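PDB 4UXD: 2-dehydro-3-deoxy-d-gluconate/2-dehydro-3-deoxy-phosphogluconate aldolase from Picrophilus torridus, which acts as an aldolase of the dihydrodipicolinate synthetase family, built on an eight-stranded alpha/beta barrel and present as four chains in the assembly. Local coordinates for residues Phe82-Arg87 with Met114-Glu119; Asp60-Met65 with Ser90-Met95; Lys77-Phe82 with Asn107-Phe112. All blocks are in the same frame, centred on the assembly; numbering follows the deposited sequence.

Overall arrangement
The three contacts tie two successive beta-alpha units of the barrel together, from inner strand to outer helix. Contact 2 pairs strand 61-63 with the run entering strand 95-97, closing the ring of strands. Contacts 1 and 3 join helices 76-88 and 103-115, contact 3 along their flanks and contact 1 where the second helix ends. Both centres lie farther from the chain centre (about 16 and 17 Å) than that of contact 2 (about 10 Å). Contacts 1 and 2 touch, their centres about 9 Å apart, whereas contacts 2 and 3 are about 15 Å apart, with Pro-64 CB 3.7 Å from Phe-82 CE2. A glycerol molecule lies beside Phe-63 in contact 2.

Contact 1: Phe82-Arg87 with Met114-Glu119; sequences FLKFVR and MDIGIE
The Schellman motif that ends helix 103-115 presents Ile-116, Gly-117 and the run after them to Leu-83 and Arg-87 on helix 76-88. Its signature is the pair of bonds Ile-118 N to Ser-113 O and Gly-117 N to Met-114 O, with positive phi at the C-prime residue Gly-117. The reversal carries the Gly-117 carbonyl over to Arg-87, whose NH1 donates to Gly-117 O at 2.8 Å with an N-H...O angle of 151°. This acceptor sits at the guanidinium edge, near its plane, although the donor is tilted from the carbonyl plane.

The same NH1 makes a salt bridge with Glu-119 OE1 at 3.0 Å. As a hydrogen bond it is weak, and the guanidinium and carboxylate planes are turned 51° apart, so the two groups do not meet as a flat, two-pronged pair. Bends at chi2 and chi3 of Arg-87 fold its chain across the turn, with CD 3.2 Å from Ile-116 O.

Hydrocarbon packing lies alongside. Ile-116 places CG1 between its backbone N and carbonyl carbon (chi1 65°), and the branch reaches CD1 to 3.8 Å from Arg-87 CB. That methyl also rests near the carbonyl oxygen of Leu-83. Farther along the turn, Ile-118 CD1 meets Leu-83 CB at 4.0 Å.

Arg-87 NH2 turns to the carbonyls of Ser-90 and Lys-92, while Glu-119 OE1 also accepts from Ile-94 N. With both NH1 and NH2 engaged, the guanidinium rotation is probably well fixed. Its positive charge is shared among a carboxylate and three backbone oxygens, which would be expected to favour the ionised form of Glu-119; the bonds join the C-terminal turn of helix 76-88 to the turn that ends helix 103-115.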
loop_
_atom_site.group_PDB
_atom_site.type_symbol
_atom_site.label_atom_id
_atom_site.label_comp_id
_atom_site.label_asym_id
_atom_site.label_seq_id
_atom_site.Cartn_x
_atom_site.Cartn_y
_atom_site.Cartn_z
ATOM N N PHE A 82 31.573 -13.365 -12.477
ATOM C CA PHE A 82 31.442 -13.803 -11.079
ATOM C C PHE A 82 30.940 -15.254 -10.964
ATOM O O PHE A 82 31.433 -16.027 -10.146
ATOM C CB PHE A 82 30.514 -12.858 -10.337
ATOM C CG PHE A 82 30.468 -13.072 -8.857
ATOM C CD1 PHE A 82 31.475 -12.585 -8.037
ATOM C CD2 PHE A 82 29.389 -13.713 -8.274
ATOM C CE1 PHE A 82 31.419 -12.756 -6.667
ATOM C CE2 PHE A 82 29.325 -13.882 -6.900
ATOM C CZ PHE A 82 30.340 -13.403 -6.097
ATOM N N LEU A 83 29.960 -15.622 -11.781
ATOM C CA LEU A 83 29.478 -16.999 -11.799
ATOM C C LEU A 83 30.629 -17.949 -12.157
ATOM O O LEU A 83 30.728 -19.055 -11.629
ATOM C CB LEU A 83 28.326 -17.162 -12.794
ATOM C CG LEU A 83 27.055 -16.345 -12.556
ATOM C CD1 LEU A 83 25.971 -16.767 -13.536
ATOM C CD2 LEU A 83 26.546 -16.471 -11.125
ATOM N N LYS A 84 31.509 -17.510 -13.052
ATOM C CA LYS A 84 32.647 -18.321 -13.423
ATOM C C LYS A 84 33.587 -18.505 -12.228
ATOM O O LYS A 84 34.009 -19.617 -11.925
ATOM C CB LYS A 84 33.392 -17.692 -14.601
ATOM C CG LYS A 84 34.024 -18.707 -15.549
ATOM C CD LYS A 84 34.723 -18.037 -16.711
ATOM C CE LYS A 84 36.026 -17.378 -16.265
ATOM N NZ LYS A 84 36.817 -16.819 -17.401
ATOM N N PHE A 85 33.899 -17.420 -11.538
ATOM C CA PHE A 85 34.834 -17.497 -10.433
ATOM C C PHE A 85 34.311 -18.475 -9.404
ATOM O O PHE A 85 35.001 -19.416 -9.016
ATOM C CB PHE A 85 35.059 -16.125 -9.803
ATOM C CG PHE A 85 36.035 -16.134 -8.651
ATOM C CD1 PHE A 85 37.407 -16.117 -8.881
ATOM C CD2 PHE A 85 35.584 -16.142 -7.339
ATOM C CE1 PHE A 85 38.315 -16.117 -7.815
ATOM C CE2 PHE A 85 36.489 -16.134 -6.270
ATOM C CZ PHE A 85 37.854 -16.131 -6.520
ATOM N N VAL A 86 33.065 -18.272 -9.001
ATOM C CA VAL A 86 32.456 -19.098 -7.975
ATOM C C VAL A 86 32.420 -20.561 -8.405
ATOM O O VAL A 86 32.690 -21.448 -7.597
ATOM C CB VAL A 86 31.042 -18.590 -7.657
ATOM C CG1 VAL A 86 30.307 -19.541 -6.730
ATOM C CG2 VAL A 86 31.139 -17.191 -7.057
ATOM N N ARG A 87 32.089 -20.807 -9.671
ATOM C CA ARG A 87 32.050 -22.170 -10.190
ATOM C C ARG A 87 33.442 -22.774 -10.214
ATOM O O ARG A 87 33.585 -23.984 -10.092
ATOM C CB ARG A 87 31.433 -22.218 -11.601
ATOM C CG ARG A 87 31.632 -23.545 -12.372
ATOM C CD ARG A 87 30.816 -24.742 -11.842
ATOM N NE ARG A 87 31.077 -25.079 -10.441
ATOM C CZ ARG A 87 30.282 -25.837 -9.690
ATOM N NH1 ARG A 87 29.172 -26.367 -10.193
ATOM N NH2 ARG A 87 30.589 -26.061 -8.424
ATOM N N MET A 114 24.893 -23.125 -17.685
ATOM C CA MET A 114 24.794 -24.528 -18.079
ATOM C C MET A 114 26.141 -25.008 -18.643
ATOM O O MET A 114 26.648 -26.054 -18.249
ATOM C CB MET A 114 23.691 -24.738 -19.112
ATOM C CG MET A 114 23.293 -26.207 -19.287
ATOM S SD MET A 114 21.906 -26.474 -20.424
ATOM C CE MET A 114 22.723 -26.254 -22.011
ATOM N N ASP A 115 26.731 -24.220 -19.538
ATOM C CA ASP A 115 27.955 -24.617 -20.233
ATOM C C ASP A 115 29.196 -24.669 -19.340
ATOM O O ASP A 115 30.199 -25.262 -19.744
ATOM C CB ASP A 115 28.230 -23.669 -21.408
ATOM C CG ASP A 115 27.176 -23.773 -22.514
ATOM O OD1 ASP A 115 26.361 -24.727 -22.495
ATOM O OD2 ASP A 115 27.169 -22.895 -23.405
ATOM N N ILE A 116 29.149 -24.055 -18.153
ATOM C CA ILE A 116 30.267 -24.146 -17.207
ATOM C C ILE A 116 29.905 -25.056 -16.031
ATOM O O ILE A 116 30.582 -25.056 -15.007
ATOM C CB ILE A 116 30.728 -22.748 -16.669
ATOM C CG1 ILE A 116 29.651 -22.057 -15.814
ATOM C CG2 ILE A 116 31.134 -21.837 -17.823
ATOM C CD1 ILE A 116 30.195 -20.895 -14.968
ATOM N N GLY A 117 28.826 -25.817 -16.181
ATOM C CA GLY A 117 28.428 -26.791 -15.181
ATOM C C GLY A 117 27.862 -26.247 -13.875
ATOM O O GLY A 117 28.172 -26.764 -12.796
ATOM N N ILE A 118 27.028 -25.215 -13.947
ATOM C CA ILE A 118 26.292 -24.790 -12.765
ATOM C C ILE A 118 25.022 -25.609 -12.755
ATOM O O ILE A 118 24.331 -25.705 -13.751
ATOM C CB ILE A 118 26.015 -23.258 -12.755
ATOM C CG1 ILE A 118 27.256 -22.499 -12.260
ATOM C CG2 ILE A 118 24.846 -22.903 -11.860
ATOM C CD1 ILE A 118 27.320 -21.054 -12.691
ATOM N N GLU A 119 24.739 -26.224 -11.620
ATOM C CA GLU A 119 23.639 -27.164 -11.493
ATOM C C GLU A 119 22.256 -26.565 -11.733
ATOM O O GLU A 119 21.399 -27.203 -12.353
ATOM C CB GLU A 119 23.660 -27.796 -10.096
ATOM C CG GLU A 119 24.713 -28.868 -9.896
ATOM C CD GLU A 119 26.035 -28.331 -9.404
ATOM O OE1 GLU A 119 26.318 -27.125 -9.566
ATOM O OE2 GLU A 119 26.805 -29.134 -8.844
#

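Contact 2: Asp60-Met65 with Ser90-Met95; sequences DYLFPM and SKKPIM
The Tyr-61 ring carries the methyl of Met-95 over one face: CE is 3.9 Å from the ring centroid and 18° off the normal, a CH-pi contact, while SD adds a more oblique Met-aromatic approach. Pro-93 CG comes obliquely to the same ring, 3.8 Å from Tyr-61 CD2. Met-95 delivers its methyl by staying extended beyond CG. The Phe-63 ring meets Met-95 O obliquely, with CD1 3.1 Å from that oxygen; it also makes a cation-pi contact with Lys-182. Its side chain lies beside a bound glycerol, which is probably from the crystallisation liquor but may mark a pocket.

Behind these rings the backbones run parallel. Leu-62 N donates to Pro-93 O at 3.2 Å (160°), and Leu-62 O receives Met-95 N at 2.8 Å (164°), which brackets the single bridge between Leu-62 and Ile-94. Strands 61-63 and 95-97 are thereby neighbours, as strands two and three of an alpha/beta barrel should be.

On the helix-facing side, Leu-62 crosses Lys-92 at about a right angle, CG lying 3.8 Å from Lys-92 CB, and its CD1 rests 3.6 Å from Ser-90 OG. That hydroxyl oxygen accepts from Lys-92 N in an ST turn and bonds to Glu-55. Pro-64 CD packs on Ile-94 CG2 at 3.7 Å.

Both main-chain bonds are fairly straight and buried, so Leu-62 has its N and O satisfied where side chains offer mainly hydrocarbon.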
loop_
_atom_site.group_PDB
_atom_site.type_symbol
_atom_site.label_atom_id
_atom_site.label_comp_id
_atom_site.label_asym_id
_atom_site.label_seq_id
_atom_site.Cartn_x
_atom_site.Cartn_y
_atom_site.Cartn_z
ATOM N N ASP A 60 24.866 -26.079 1.920
ATOM C CA ASP A 60 24.731 -27.080 0.864
ATOM C C ASP A 60 24.783 -26.486 -0.540
ATOM O O ASP A 60 25.204 -27.146 -1.476
ATOM C CB ASP A 60 23.416 -27.840 1.040
ATOM C CG ASP A 60 23.236 -28.354 2.442
ATOM O OD1 ASP A 60 23.771 -29.438 2.741
ATOM O OD2 ASP A 60 22.576 -27.671 3.248
ATOM N N TYR A 61 24.316 -25.250 -0.689
ATOM C CA TYR A 61 24.298 -24.600 -1.990
ATOM C C TYR A 61 24.850 -23.188 -1.907
ATOM O O TYR A 61 24.643 -22.479 -0.920
ATOM C CB TYR A 61 22.885 -24.558 -2.568
ATOM C CG TYR A 61 22.247 -25.909 -2.707
ATOM C CD1 TYR A 61 21.536 -26.469 -1.660
ATOM C CD2 TYR A 61 22.337 -26.625 -3.888
ATOM C CE1 TYR A 61 20.943 -27.705 -1.785
ATOM C CE2 TYR A 61 21.742 -27.864 -4.020
ATOM C CZ TYR A 61 21.051 -28.398 -2.963
ATOM O OH TYR A 61 20.460 -29.635 -3.073
ATOM N N LEU A 62 25.579 -22.817 -2.957
ATOM C CA LEU A 62 25.987 -21.449 -3.180
ATOM C C LEU A 62 25.035 -20.858 -4.195
ATOM O O LEU A 62 24.773 -21.461 -5.258
ATOM C CB LEU A 62 27.422 -21.353 -3.699
ATOM C CG LEU A 62 28.505 -22.133 -2.963
ATOM C CD1 LEU A 62 29.881 -21.643 -3.420
ATOM C CD2 LEU A 62 28.336 -22.030 -1.459
ATOM N N PHE A 63 24.533 -19.677 -3.845
ATOM C CA PHE A 63 23.606 -18.927 -4.665
ATOM C C PHE A 63 24.215 -17.558 -4.953
ATOM O O PHE A 63 23.889 -16.576 -4.297
ATOM C CB PHE A 63 22.251 -18.798 -3.954
ATOM C CG PHE A 63 21.262 -17.904 -4.654
ATOM C CD1 PHE A 63 21.411 -17.570 -5.998
ATOM C CD2 PHE A 63 20.176 -17.389 -3.957
ATOM C CE1 PHE A 63 20.502 -16.759 -6.627
ATOM C CE2 PHE A 63 19.267 -16.574 -4.585
ATOM C CZ PHE A 63 19.424 -16.265 -5.922
ATOM N N PRO A 64 25.095 -17.487 -5.951
ATOM C CA PRO A 64 25.642 -16.185 -6.334
ATOM C C PRO A 64 24.645 -15.338 -7.119
ATOM O O PRO A 64 23.849 -15.886 -7.889
ATOM C CB PRO A 64 26.846 -16.560 -7.205
ATOM C CG PRO A 64 26.464 -17.883 -7.803
ATOM C CD PRO A 64 25.661 -18.587 -6.755
ATOM N N MET A 65 24.711 -14.024 -6.916
ATOM C CA MET A 65 23.921 -13.039 -7.655
ATOM C C MET A 65 22.415 -13.192 -7.409
ATOM O O MET A 65 21.601 -13.113 -8.329
ATOM C CB MET A 65 24.240 -13.116 -9.156
ATOM C CG MET A 65 25.632 -12.582 -9.526
ATOM S SD MET A 65 25.816 -10.802 -9.233
ATOM C CE MET A 65 27.578 -10.600 -9.509
ATOM N N SER A 90 34.973 -23.566 -6.146
ATOM C CA SER A 90 34.206 -24.383 -5.226
ATOM C C SER A 90 33.558 -25.532 -5.976
ATOM O O SER A 90 33.140 -25.369 -7.118
ATOM C CB SER A 90 33.129 -23.553 -4.523
ATOM O OG SER A 90 32.238 -24.393 -3.803
ATOM N N LYS A 91 33.467 -26.685 -5.329
ATOM C CA LYS A 91 32.752 -27.818 -5.905
ATOM C C LYS A 91 31.390 -28.005 -5.241
ATOM O O LYS A 91 30.729 -29.028 -5.429
ATOM C CB LYS A 91 33.599 -29.092 -5.793
ATOM C CG LYS A 91 34.754 -29.128 -6.797
ATOM C CD LYS A 91 35.532 -30.430 -6.732
ATOM C CE LYS A 91 34.906 -31.511 -7.600
ATOM N NZ LYS A 91 35.738 -32.749 -7.613
ATOM N N LYS A 92 30.970 -27.014 -4.460
ATOM C CA LYS A 92 29.607 -26.998 -3.947
ATOM C C LYS A 92 28.671 -26.861 -5.128
ATOM O O LYS A 92 29.013 -26.218 -6.120
ATOM C CB LYS A 92 29.384 -25.851 -2.963
ATOM C CG LYS A 92 30.037 -26.039 -1.605
ATOM C CD LYS A 92 29.356 -27.125 -0.822
ATOM C CE LYS A 92 29.866 -27.148 0.583
ATOM N NZ LYS A 92 29.088 -28.110 1.375
ATOM N N PRO A 93 27.503 -27.508 -5.054
ATOM C CA PRO A 93 26.514 -27.283 -6.111
ATOM C C PRO A 93 25.995 -25.830 -6.092
ATOM O O PRO A 93 25.711 -25.264 -5.032
ATOM C CB PRO A 93 25.411 -28.290 -5.775
ATOM C CG PRO A 93 25.553 -28.551 -4.315
ATOM C CD PRO A 93 27.028 -28.457 -4.033
ATOM N N ILE A 94 25.887 -25.239 -7.275
ATOM C CA ILE A 94 25.593 -23.819 -7.426
ATOM C C ILE A 94 24.202 -23.621 -8.009
ATOM O O ILE A 94 23.787 -24.356 -8.915
ATOM C CB ILE A 94 26.655 -23.121 -8.335
ATOM C CG1 ILE A 94 28.017 -23.144 -7.651
ATOM C CG2 ILE A 94 26.276 -21.669 -8.637
ATOM C CD1 ILE A 94 29.162 -22.716 -8.517
ATOM N N MET A 95 23.484 -22.647 -7.450
ATOM C CA MET A 95 22.265 -22.105 -8.052
ATOM C C MET A 95 22.563 -20.700 -8.536
ATOM O O MET A 95 22.746 -19.799 -7.730
ATOM C CB MET A 95 21.116 -22.046 -7.053
ATOM C CG MET A 95 20.894 -23.285 -6.234
ATOM S SD MET A 95 19.579 -22.980 -5.039
ATOM C CE MET A 95 19.227 -24.649 -4.477
#

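Contact 3: Lys77-Phe82 with Asn107-Phe112; sequences KERKDF and NELMKF
Charge links the two helices through Lys-80 and Glu-108. Lys-80 runs extended beyond CG to meet Glu-108 at about a right angle, forming a salt bridge from NZ to OE2; the modelled separation of 2.4 Å is very short, so its exact length is doubtful.

The aromatic contact is a CH-pi one. Phe-112 has CG anti to the backbone N (chi1 171°), which sends the ring across to helix 76-88, where Lys-80 CB lies over one face, 4.1 Å from the centroid and 15° off the normal. The ring atom CE1 also approaches Lys-80 O at 3.2 Å.

Van der Waals packing centres on Leu-109. Its CD1 sits over one face of the Arg-79 guanidinium, 3.4 Å from NH1, while CD2 is 4.2 Å from Lys-80 CG.

Segments 77-82 and 107-112 run nearly parallel, 18° between directions and 10.7 Å between axes, as neighbouring helices of a barrel do. Lys-80 thus serves both chemistries, its hydrocarbon base on Phe-112 and its ammonium on Glu-108, while Leu-109 packs a methyl on one guanidinium face of Arg-79, whose NH1 bonds to Gly-99 O.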
loop_
_atom_site.group_PDB
_atom_site.type_symbol
_atom_site.label_atom_id
_atom_site.label_comp_id
_atom_site.label_asym_id
_atom_site.label_seq_id
_atom_site.Cartn_x
_atom_site.Cartn_y
_atom_site.Cartn_z
ATOM N N LYS A 77 28.430 -8.546 -18.064
ATOM C CA LYS A 77 29.793 -9.056 -18.113
ATOM C C LYS A 77 30.356 -9.358 -16.728
ATOM O O LYS A 77 30.921 -10.429 -16.508
ATOM C CB LYS A 77 30.690 -8.068 -18.852
ATOM C CG LYS A 77 30.360 -7.954 -20.340
ATOM C CD LYS A 77 31.144 -6.844 -21.007
ATOM C CE LYS A 77 30.788 -6.731 -22.468
ATOM N NZ LYS A 77 31.043 -5.360 -22.994
ATOM N N GLU A 78 30.205 -8.430 -15.791
ATOM C CA GLU A 78 30.607 -8.679 -14.397
ATOM C C GLU A 78 29.924 -9.891 -13.782
ATOM O O GLU A 78 30.487 -10.561 -12.910
ATOM C CB GLU A 78 30.296 -7.475 -13.520
ATOM C CG GLU A 78 31.221 -6.303 -13.697
ATOM C CD GLU A 78 30.690 -5.070 -13.011
ATOM O OE1 GLU A 78 29.484 -4.775 -13.176
ATOM O OE2 GLU A 78 31.462 -4.415 -12.288
ATOM N N ARG A 79 28.700 -10.158 -14.227
ATOM C CA ARG A 79 27.909 -11.225 -13.642
ATOM C C ARG A 79 28.361 -12.563 -14.203
ATOM O O ARG A 79 28.535 -13.523 -13.458
ATOM C CB ARG A 79 26.413 -10.999 -13.885
ATOM C CG ARG A 79 25.817 -9.889 -12.995
ATOM C CD ARG A 79 24.367 -9.609 -13.346
ATOM N NE ARG A 79 23.492 -10.666 -12.855
ATOM C CZ ARG A 79 22.271 -10.905 -13.324
ATOM N NH1 ARG A 79 21.790 -10.161 -14.312
ATOM N NH2 ARG A 79 21.533 -11.891 -12.811
ATOM N N LYS A 80 28.565 -12.626 -15.512
ATOM C CA LYS A 80 29.116 -13.831 -16.115
ATOM C C LYS A 80 30.435 -14.165 -15.442
ATOM O O LYS A 80 30.693 -15.316 -15.080
ATOM C CB LYS A 80 29.328 -13.656 -17.604
ATOM C CG LYS A 80 28.086 -13.698 -18.450
ATOM C CD LYS A 80 28.484 -13.597 -19.915
ATOM C CE LYS A 80 27.359 -13.088 -20.784
ATOM N NZ LYS A 80 27.859 -12.713 -22.134
ATOM N N ASP A 81 31.263 -13.143 -15.254
ATOM C CA ASP A 81 32.591 -13.351 -14.698
ATOM C C ASP A 81 32.491 -13.903 -13.279
ATOM O O ASP A 81 33.206 -14.839 -12.930
ATOM C CB ASP A 81 33.404 -12.052 -14.732
ATOM C CG ASP A 81 33.869 -11.687 -16.147
ATOM O OD1 ASP A 81 33.907 -12.583 -17.036
ATOM O OD2 ASP A 81 34.198 -10.501 -16.363
ATOM N N PHE A 82 31.573 -13.365 -12.477
ATOM C CA PHE A 82 31.442 -13.803 -11.079
ATOM C C PHE A 82 30.940 -15.254 -10.964
ATOM O O PHE A 82 31.433 -16.027 -10.146
ATOM C CB PHE A 82 30.514 -12.858 -10.337
ATOM C CG PHE A 82 30.468 -13.072 -8.857
ATOM C CD1 PHE A 82 31.475 -12.585 -8.037
ATOM C CD2 PHE A 82 29.389 -13.713 -8.274
ATOM C CE1 PHE A 82 31.419 -12.756 -6.667
ATOM C CE2 PHE A 82 29.325 -13.882 -6.900
ATOM C CZ PHE A 82 30.340 -13.403 -6.097
ATOM N N ASN A 107 18.528 -15.727 -20.865
ATOM C CA ASN A 107 18.931 -16.809 -21.765
ATOM C C ASN A 107 20.430 -16.911 -21.857
ATOM O O ASN A 107 20.997 -17.995 -21.781
ATOM C CB ASN A 107 18.364 -16.598 -23.164
ATOM C CG ASN A 107 16.869 -16.716 -23.206
ATOM O OD1 ASN A 107 16.268 -17.449 -22.418
ATOM N ND2 ASN A 107 16.251 -15.988 -24.121
ATOM N N GLU A 108 21.072 -15.765 -22.023
ATOM C CA GLU A 108 22.525 -15.691 -22.040
ATOM C C GLU A 108 23.123 -16.239 -20.740
ATOM O O GLU A 108 23.952 -17.150 -20.784
ATOM C CB GLU A 108 22.959 -14.245 -22.276
ATOM C CG GLU A 108 24.407 -14.051 -22.719
ATOM C CD GLU A 108 24.645 -12.678 -23.345
ATOM O OE1 GLU A 108 23.687 -12.097 -23.894
ATOM O OE2 GLU A 108 25.781 -12.166 -23.289
ATOM N N LEU A 109 22.684 -15.700 -19.597
ATOM C CA LEU A 109 23.185 -16.106 -18.279
ATOM C C LEU A 109 22.915 -17.578 -17.957
ATOM O O LEU A 109 23.681 -18.208 -17.222
ATOM C CB LEU A 109 22.567 -15.245 -17.172
ATOM C CG LEU A 109 23.112 -13.834 -16.968
ATOM C CD1 LEU A 109 22.143 -12.991 -16.118
ATOM C CD2 LEU A 109 24.513 -13.841 -16.343
ATOM N N MET A 110 21.823 -18.121 -18.484
ATOM C CA MET A 110 21.494 -19.522 -18.222
ATOM C C MET A 110 22.331 -20.444 -19.100
ATOM O O MET A 110 22.903 -21.420 -18.622
ATOM C CB MET A 110 20.002 -19.783 -18.434
ATOM C CG MET A 110 19.145 -19.357 -17.233
ATOM S SD MET A 110 17.505 -20.132 -17.175
ATOM C CE MET A 110 16.854 -19.516 -18.696
ATOM N N LYS A 111 22.403 -20.106 -20.379
ATOM C CA LYS A 111 23.231 -20.811 -21.343
ATOM C C LYS A 111 24.671 -20.878 -20.872
ATOM O O LYS A 111 25.323 -21.912 -20.961
ATOM C CB LYS A 111 23.150 -20.117 -22.708
ATOM C CG LYS A 111 23.889 -20.823 -23.824
ATOM C CD LYS A 111 23.317 -20.453 -25.187
ATOM C CE LYS A 111 23.583 -18.999 -25.536
ATOM N NZ LYS A 111 22.890 -18.592 -26.787
ATOM N N PHE A 112 25.147 -19.757 -20.355
ATOM C CA PHE A 112 26.515 -19.639 -19.878
ATOM C C PHE A 112 26.754 -20.477 -18.628
ATOM O O PHE A 112 27.810 -21.076 -18.478
ATOM C CB PHE A 112 26.824 -18.168 -19.603
ATOM C CG PHE A 112 28.123 -17.934 -18.896
ATOM C CD1 PHE A 112 28.179 -17.900 -17.515
ATOM C CD2 PHE A 112 29.289 -17.713 -19.613
ATOM C CE1 PHE A 112 29.380 -17.659 -16.851
ATOM C CE2 PHE A 112 30.487 -17.472 -18.955
ATOM C CZ PHE A 112 30.529 -17.444 -17.569
#